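Local coordinates for tyrosine specific protein phosphatase (Trypanosoma cruzi, PDB 4AZ1) that removes phosphate from phosphotyrosine residues of proteins, as a member of the classical cysteine-dependent tyrosine phosphatase family, at the interface of chains A and B. Numbering follows the deposited sequence. Chains: chain A/B, Tyrosine specific protein phosphatase.

Contact 1: the interface of chains A and B. Residues chain A 152, 177-180; chain B 125, 127.
B:Phe127 reaches across the interface and sets its ring among A:Thr152, A:Gln177 and A:Ala179, an instance of one aromatic side chain at the centre of a small packing patch. The three neighbours divide the ring between them. A:Thr152 meets the CE2 corner, with its hydroxyl OG1 3.4 Å from CE2 of B:Phe127, and the two side chains run antiparallel alongside one another. A:Ala179 takes the other corner, its CA 3.6 Å from CE1 of B:Phe127 and its methyl CB 3.8 Å from CD1 of the same ring. Both lie to the same side of the ring plane. A:Gln177 stands beyond the far tip, and its amide plane is turned 73° from the ring.

The contact is one of packing, with no polar pair across it near enough to bond. A:Thr152 and A:Gln177 come from strands 151-155 and 169-177, and A:Ala179 from the loop that follows the second. B:Phe127 starts the short strand 127-128; CG anti to its carbonyl carbon (chi1 -72°) directs the ring toward chain A. B:Gly125 and A:Asp180 border the patch. A:Gln177 runs extended beyond CG, which brings its amide carbon CD to 3.8 Å from CZ of B:Phe127.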
loop_
_atom_site.group_PDB
_atom_site.type_symbol
_atom_site.label_atom_id
_atom_site.label_comp_id
_atom_site.label_asym_id
_atom_site.label_seq_id
_atom_site.Cartn_x
_atom_site.Cartn_y
_atom_site.Cartn_z
ATOM N N THR A 152 7.776 1.714 -7.599
ATOM C CA THR A 152 7.482 0.610 -8.489
ATOM C C THR A 152 8.363 -0.542 -8.039
ATOM O O THR A 152 9.523 -0.334 -7.668
ATOM C CB THR A 152 7.771 0.989 -9.945
ATOM O OG1 THR A 152 6.877 2.038 -10.347
ATOM C CG2 THR A 152 7.603 -0.213 -10.881
ATOM N N GLN A 177 12.093 0.873 -7.393
ATOM C CA GLN A 177 12.472 2.148 -7.973
ATOM C C GLN A 177 11.486 3.282 -7.656
ATOM O O GLN A 177 10.268 3.066 -7.621
ATOM C CB GLN A 177 12.642 2.012 -9.490
ATOM C CG GLN A 177 13.540 3.096 -10.081
ATOM C CD GLN A 177 13.735 2.950 -11.585
ATOM O OE1 GLN A 177 13.273 1.980 -12.193
ATOM N NE2 GLN A 177 14.417 3.918 -12.191
ATOM N N ARG A 178 12.030 4.477 -7.409
ATOM C CA ARG A 178 11.256 5.719 -7.371
ATOM C C ARG A 178 11.681 6.517 -8.586
ATOM O O ARG A 178 12.816 6.380 -9.048
ATOM C CB ARG A 178 11.564 6.559 -6.124
ATOM C CG ARG A 178 11.511 5.826 -4.794
ATOM C CD ARG A 178 11.654 6.804 -3.625
ATOM N NE ARG A 178 10.360 7.338 -3.206
ATOM C CZ ARG A 178 9.697 6.924 -2.132
ATOM N NH1 ARG A 178 10.207 5.983 -1.351
ATOM N NH2 ARG A 178 8.525 7.456 -1.830
ATOM N N ALA A 179 10.792 7.358 -9.104
ATOM C CA ALA A 179 11.128 8.160 -10.280
ATOM C C ALA A 179 12.307 9.099 -10.025
ATOM O O ALA A 179 12.397 9.731 -8.966
ATOM C CB ALA A 179 9.919 8.941 -10.762
ATOM N N ASP A 180 13.208 9.165 -11.006
ATOM C CA ASP A 180 14.396 10.020 -10.954
ATOM C C ASP A 180 15.350 9.683 -9.799
ATOM O O ASP A 180 16.125 10.534 -9.356
ATOM C CB ASP A 180 14.003 11.505 -10.934
ATOM C CG ASP A 180 13.016 11.866 -12.037
ATOM O OD1 ASP A 180 13.065 11.238 -13.118
ATOM O OD2 ASP A 180 12.184 12.774 -11.818
ATOM N N GLY B 125 8.058 11.127 -16.423
ATOM C CA GLY B 125 9.416 10.744 -16.076
ATOM C C GLY B 125 9.699 9.259 -16.207
ATOM O O GLY B 125 10.236 8.641 -15.287
ATOM N N PHE B 127 7.702 6.755 -16.224
ATOM C CA PHE B 127 6.737 5.846 -15.609
ATOM C C PHE B 127 5.333 6.028 -16.176
ATOM O O PHE B 127 4.826 7.150 -16.254
ATOM C CB PHE B 127 6.734 6.010 -14.085
ATOM C CG PHE B 127 7.969 5.466 -13.419
ATOM C CD1 PHE B 127 9.126 6.231 -13.328
ATOM C CD2 PHE B 127 7.978 4.175 -12.908
ATOM C CE1 PHE B 127 10.271 5.716 -12.726
ATOM C CE2 PHE B 127 9.114 3.657 -12.304
ATOM C CZ PHE B 127 10.261 4.427 -12.212
#

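Contact 2: the interface of chains A and B. Residues chain A 98, 132; chain B 46, 52-53, 55.
The 3-10 helix 98-100 of chain A, through A:Val98, and the loop holding A:Arg132 face the 3-10 helix 46-48 of chain B and the loop bearing B:Leu52, B:Asp53 and B:Leu55. A:Val98 and B:Arg46 meet end on, CG2 of the valine lying 3.8 Å from NH2 of the B:Arg46 guanidinium. The other methyl, CG1, is anti to the backbone N (chi1 168°) and comes within 3.6 Å of the carbonyl O of B:Leu52, with a methyl of B:Leu55 more distant.

B:Arg46 illustrates how a charged group can serve both its own chain and its partner. NH2 gives B:Leu52 O a nearly straight hydrogen bond of 2.8 Å (169° at H), the acceptor lying in the guanidinium plane. NH2 of B:Arg46 also meets water 1 at 2.7 Å, and water 1 lies 2.8 Å from the carbonyl O of A:Arg132. B:Leu52 packs its CD2 methyl tightly against this carbonyl. The guanidinium groups of A:Arg132 and B:Arg46 come fairly near one another, which may cost some electrostatic energy. In this assembly the site links the chains through water and non-polar contact, and B:Arg46 probably steadies the backbone of chain B's phosphotyrosine-recognition loop.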
loop_
_atom_site.group_PDB
_atom_site.type_symbol
_atom_site.label_atom_id
_atom_site.label_comp_id
_atom_site.label_asym_id
_atom_site.label_seq_id
_atom_site.Cartn_x
_atom_site.Cartn_y
_atom_site.Cartn_z
ATOM N N VAL A 98 -2.482 -3.955 3.399
ATOM C CA VAL A 98 -2.514 -3.289 2.094
ATOM C C VAL A 98 -2.163 -1.803 2.191
ATOM O O VAL A 98 -1.278 -1.323 1.483
ATOM C CB VAL A 98 -3.868 -3.512 1.380
ATOM C CG1 VAL A 98 -4.027 -2.577 0.171
ATOM C CG2 VAL A 98 -3.969 -4.973 0.940
ATOM N N ARG A 132 0.080 -9.750 -0.539
ATOM C CA ARG A 132 1.120 -9.723 -1.568
ATOM C C ARG A 132 1.710 -8.328 -1.811
ATOM O O ARG A 132 0.980 -7.332 -1.978
ATOM C CB ARG A 132 0.578 -10.288 -2.886
ATOM C CG ARG A 132 1.631 -10.348 -3.997
ATOM C CD ARG A 132 1.105 -11.120 -5.204
ATOM N NE ARG A 132 -0.195 -10.610 -5.614
ATOM C CZ ARG A 132 -0.367 -9.521 -6.365
ATOM N NH1 ARG A 132 0.685 -8.830 -6.798
ATOM N NH2 ARG A 132 -1.592 -9.122 -6.692
ATOM N N ARG B 46 -8.575 -7.036 -8.419
ATOM C CA ARG B 46 -7.193 -6.593 -8.243
ATOM C C ARG B 46 -6.483 -6.442 -9.593
ATOM O O ARG B 46 -5.718 -5.501 -9.804
ATOM C CB ARG B 46 -6.452 -7.620 -7.358
ATOM C CG ARG B 46 -5.468 -7.013 -6.362
ATOM C CD ARG B 46 -6.166 -6.174 -5.269
ATOM N NE ARG B 46 -5.194 -5.409 -4.478
ATOM C CZ ARG B 46 -4.513 -5.896 -3.438
ATOM N NH1 ARG B 46 -4.693 -7.162 -3.035
ATOM N NH2 ARG B 46 -3.644 -5.116 -2.801
ATOM N N LEU B 52 -1.390 -1.293 -6.257
ATOM C CA LEU B 52 -1.605 -2.294 -5.205
ATOM C C LEU B 52 -2.334 -1.719 -3.989
ATOM O O LEU B 52 -3.132 -2.419 -3.343
ATOM C CB LEU B 52 -0.270 -2.877 -4.768
ATOM C CG LEU B 52 -0.282 -4.197 -4.001
ATOM C CD1 LEU B 52 -0.876 -5.282 -4.888
ATOM C CD2 LEU B 52 1.133 -4.567 -3.588
ATOM N N ASP B 53 -2.082 -0.440 -3.695
ATOM C CA ASP B 53 -2.553 0.158 -2.439
ATOM C C ASP B 53 -3.828 0.970 -2.569
ATOM O O ASP B 53 -4.337 1.485 -1.559
ATOM C CB ASP B 53 -1.451 1.018 -1.782
ATOM C CG ASP B 53 -0.944 2.138 -2.694
ATOM O OD1 ASP B 53 -0.869 1.936 -3.924
ATOM O OD2 ASP B 53 -0.600 3.227 -2.177
ATOM N N LEU B 55 -7.689 1.105 -3.440
ATOM C CA LEU B 55 -8.907 0.300 -3.545
ATOM C C LEU B 55 -10.157 1.190 -3.453
ATOM O O LEU B 55 -10.191 2.140 -2.665
ATOM C CB LEU B 55 -8.928 -0.728 -2.406
ATOM C CG LEU B 55 -7.742 -1.681 -2.301
ATOM C CD1 LEU B 55 -7.891 -2.616 -1.082
ATOM C CD2 LEU B 55 -7.584 -2.498 -3.586
HETATM O O HOH W 1 -1.751 -6.695 -1.594
#

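Contact 3: the interface of chains A and B. Residues chain A 102, 144-147; chain B 51, 53-54, 228, 272.
A:Ser146 is held between B:Tyr51, B:Asp53 and B:Gln272, each using a different part of it. B:Tyr51 presents a face: CB of the serine sits over the ring, offset toward the rim, 4.0 Å from the centroid. A:Ala144 instead lines the CD1–CE1 edge, its methyl CB 3.8 Å from CD1 of B:Tyr51 and slightly to the other side of the ring plane. The carboxylate of B:Asp53 grips the backbone. Its OD1 accepts a hydrogen bond from A:Ser146 N at 2.8 Å (163° at H), and its OD2 accepts one from A:Gly147 N at 2.8 Å. Both oxygens are met on their syn sides, somewhat out of the carboxylate plane. A:Val145 crosses the B:Asp53 side chain at about a right angle and A:Pro102 obliquely.

The serine hydroxyl points elsewhere. With OG anti to the backbone N (chi1 174°), it accepts a long bond from the amide NE2 of B:Gln272 at 3.3 Å.

In this family the recognition-loop tyrosine packs on the phosphotyrosine ring, while the aspartate binds substrate backbone NH groups; the inserted turn appears to mimic a substrate backbone. In the fold, the turn after strand 142-145 of chain A enters chain B's active-site mouth, between the recognition loop, the HCSAGIGR phosphate-binding loop carrying B:Ala228, and the Q-loop, whose conserved glutamine is B:Gln272, preceding helix 274-288.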
loop_
_atom_site.group_PDB
_atom_site.type_symbol
_atom_site.label_atom_id
_atom_site.label_comp_id
_atom_site.label_asym_id
_atom_site.label_seq_id
_atom_site.Cartn_x
_atom_site.Cartn_y
_atom_site.Cartn_z
ATOM N N PRO A 102 2.875 0.540 1.072
ATOM C CA PRO A 102 3.776 1.571 0.543
ATOM C C PRO A 102 4.856 1.942 1.564
ATOM O O PRO A 102 6.015 2.168 1.176
ATOM C CB PRO A 102 2.845 2.765 0.296
ATOM C CG PRO A 102 1.481 2.167 0.124
ATOM C CD PRO A 102 1.461 0.971 1.034
ATOM N N ALA A 144 2.956 -1.232 -8.905
ATOM C CA ALA A 144 3.299 0.042 -8.262
ATOM C C ALA A 144 2.417 0.349 -7.042
ATOM O O ALA A 144 1.289 -0.158 -6.927
ATOM C CB ALA A 144 3.238 1.182 -9.280
ATOM N N VAL A 145 2.952 1.146 -6.116
ATOM C CA VAL A 145 2.140 1.726 -5.053
ATOM C C VAL A 145 2.037 3.217 -5.323
ATOM O O VAL A 145 2.939 3.824 -5.919
ATOM C CB VAL A 145 2.686 1.446 -3.634
ATOM C CG1 VAL A 145 2.525 -0.032 -3.270
ATOM C CG2 VAL A 145 4.152 1.898 -3.501
ATOM N N SER A 146 0.920 3.805 -4.928
ATOM C CA SER A 146 0.720 5.218 -5.169
ATOM C C SER A 146 1.198 6.018 -3.956
ATOM O O SER A 146 1.649 7.161 -4.088
ATOM C CB SER A 146 -0.751 5.490 -5.453
ATOM O OG SER A 146 -0.988 6.880 -5.566
ATOM N N GLY A 147 1.100 5.398 -2.779
ATOM C CA GLY A 147 1.446 6.050 -1.527
ATOM C C GLY A 147 2.913 6.418 -1.422
ATOM O O GLY A 147 3.748 5.875 -2.146
ATOM N N TYR B 51 -2.949 0.399 -8.983
ATOM C CA TYR B 51 -2.033 0.438 -7.846
ATOM C C TYR B 51 -2.397 -0.588 -6.774
ATOM O O TYR B 51 -3.571 -0.740 -6.430
ATOM C CB TYR B 51 -2.018 1.856 -7.253
ATOM C CG TYR B 51 -1.439 2.885 -8.190
ATOM C CD1 TYR B 51 -0.066 2.932 -8.425
ATOM C CD2 TYR B 51 -2.251 3.796 -8.856
ATOM C CE1 TYR B 51 0.480 3.866 -9.274
ATOM C CE2 TYR B 51 -1.703 4.756 -9.720
ATOM C CZ TYR B 51 -0.340 4.776 -9.920
ATOM O OH TYR B 51 0.243 5.683 -10.768
ATOM N N ASP B 53 -2.082 -0.440 -3.695
ATOM C CA ASP B 53 -2.553 0.158 -2.439
ATOM C C ASP B 53 -3.828 0.970 -2.569
ATOM O O ASP B 53 -4.337 1.485 -1.559
ATOM C CB ASP B 53 -1.451 1.018 -1.782
ATOM C CG ASP B 53 -0.944 2.138 -2.694
ATOM O OD1 ASP B 53 -0.869 1.936 -3.924
ATOM O OD2 ASP B 53 -0.600 3.227 -2.177
ATOM N N ILE B 54 -4.349 1.083 -3.797
ATOM C CA ILE B 54 -5.499 1.954 -4.041
ATOM C C ILE B 54 -6.776 1.189 -4.409
ATOM O O ILE B 54 -6.942 0.728 -5.550
ATOM C CB ILE B 54 -5.206 3.032 -5.123
ATOM C CG1 ILE B 54 -3.933 3.827 -4.777
ATOM C CG2 ILE B 54 -6.426 3.931 -5.316
ATOM C CD1 ILE B 54 -3.918 4.494 -3.363
ATOM N N ALA B 228 -3.924 7.481 -9.896
ATOM C CA ALA B 228 -4.542 6.641 -8.866
ATOM C C ALA B 228 -6.000 7.021 -8.624
ATOM O O ALA B 228 -6.798 6.195 -8.175
ATOM C CB ALA B 228 -3.747 6.713 -7.567
ATOM N N GLN B 272 -4.086 13.458 -1.460
ATOM C CA GLN B 272 -3.005 12.639 -0.895
ATOM C C GLN B 272 -1.933 13.399 -0.130
ATOM O O GLN B 272 -1.545 12.998 0.968
ATOM C CB GLN B 272 -2.298 11.841 -1.998
ATOM C CG GLN B 272 -3.083 10.682 -2.576
ATOM C CD GLN B 272 -2.255 9.860 -3.561
ATOM O OE1 GLN B 272 -2.244 10.130 -4.768
ATOM N NE2 GLN B 272 -1.553 8.856 -3.045
#

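Contacts 2 and 3 are close neighbours, their C-alpha centres about 8 Å apart, and share B:Asp53; the recognition loop of chain B serves both. Contact 1 is more remote, about 13 Å from contact 3 and 19 Å from contact 2, and shares no residue with them. The three run roughly in a bent row, with the polar insertion of contact 3 in the middle, between an aromatic packing patch and a water-bridged one. Unlike elements meet and the pairing is not an exact two-fold. Because it places one chain at the other's active site, it would probably hinder substrate access there and may reflect crystal packing.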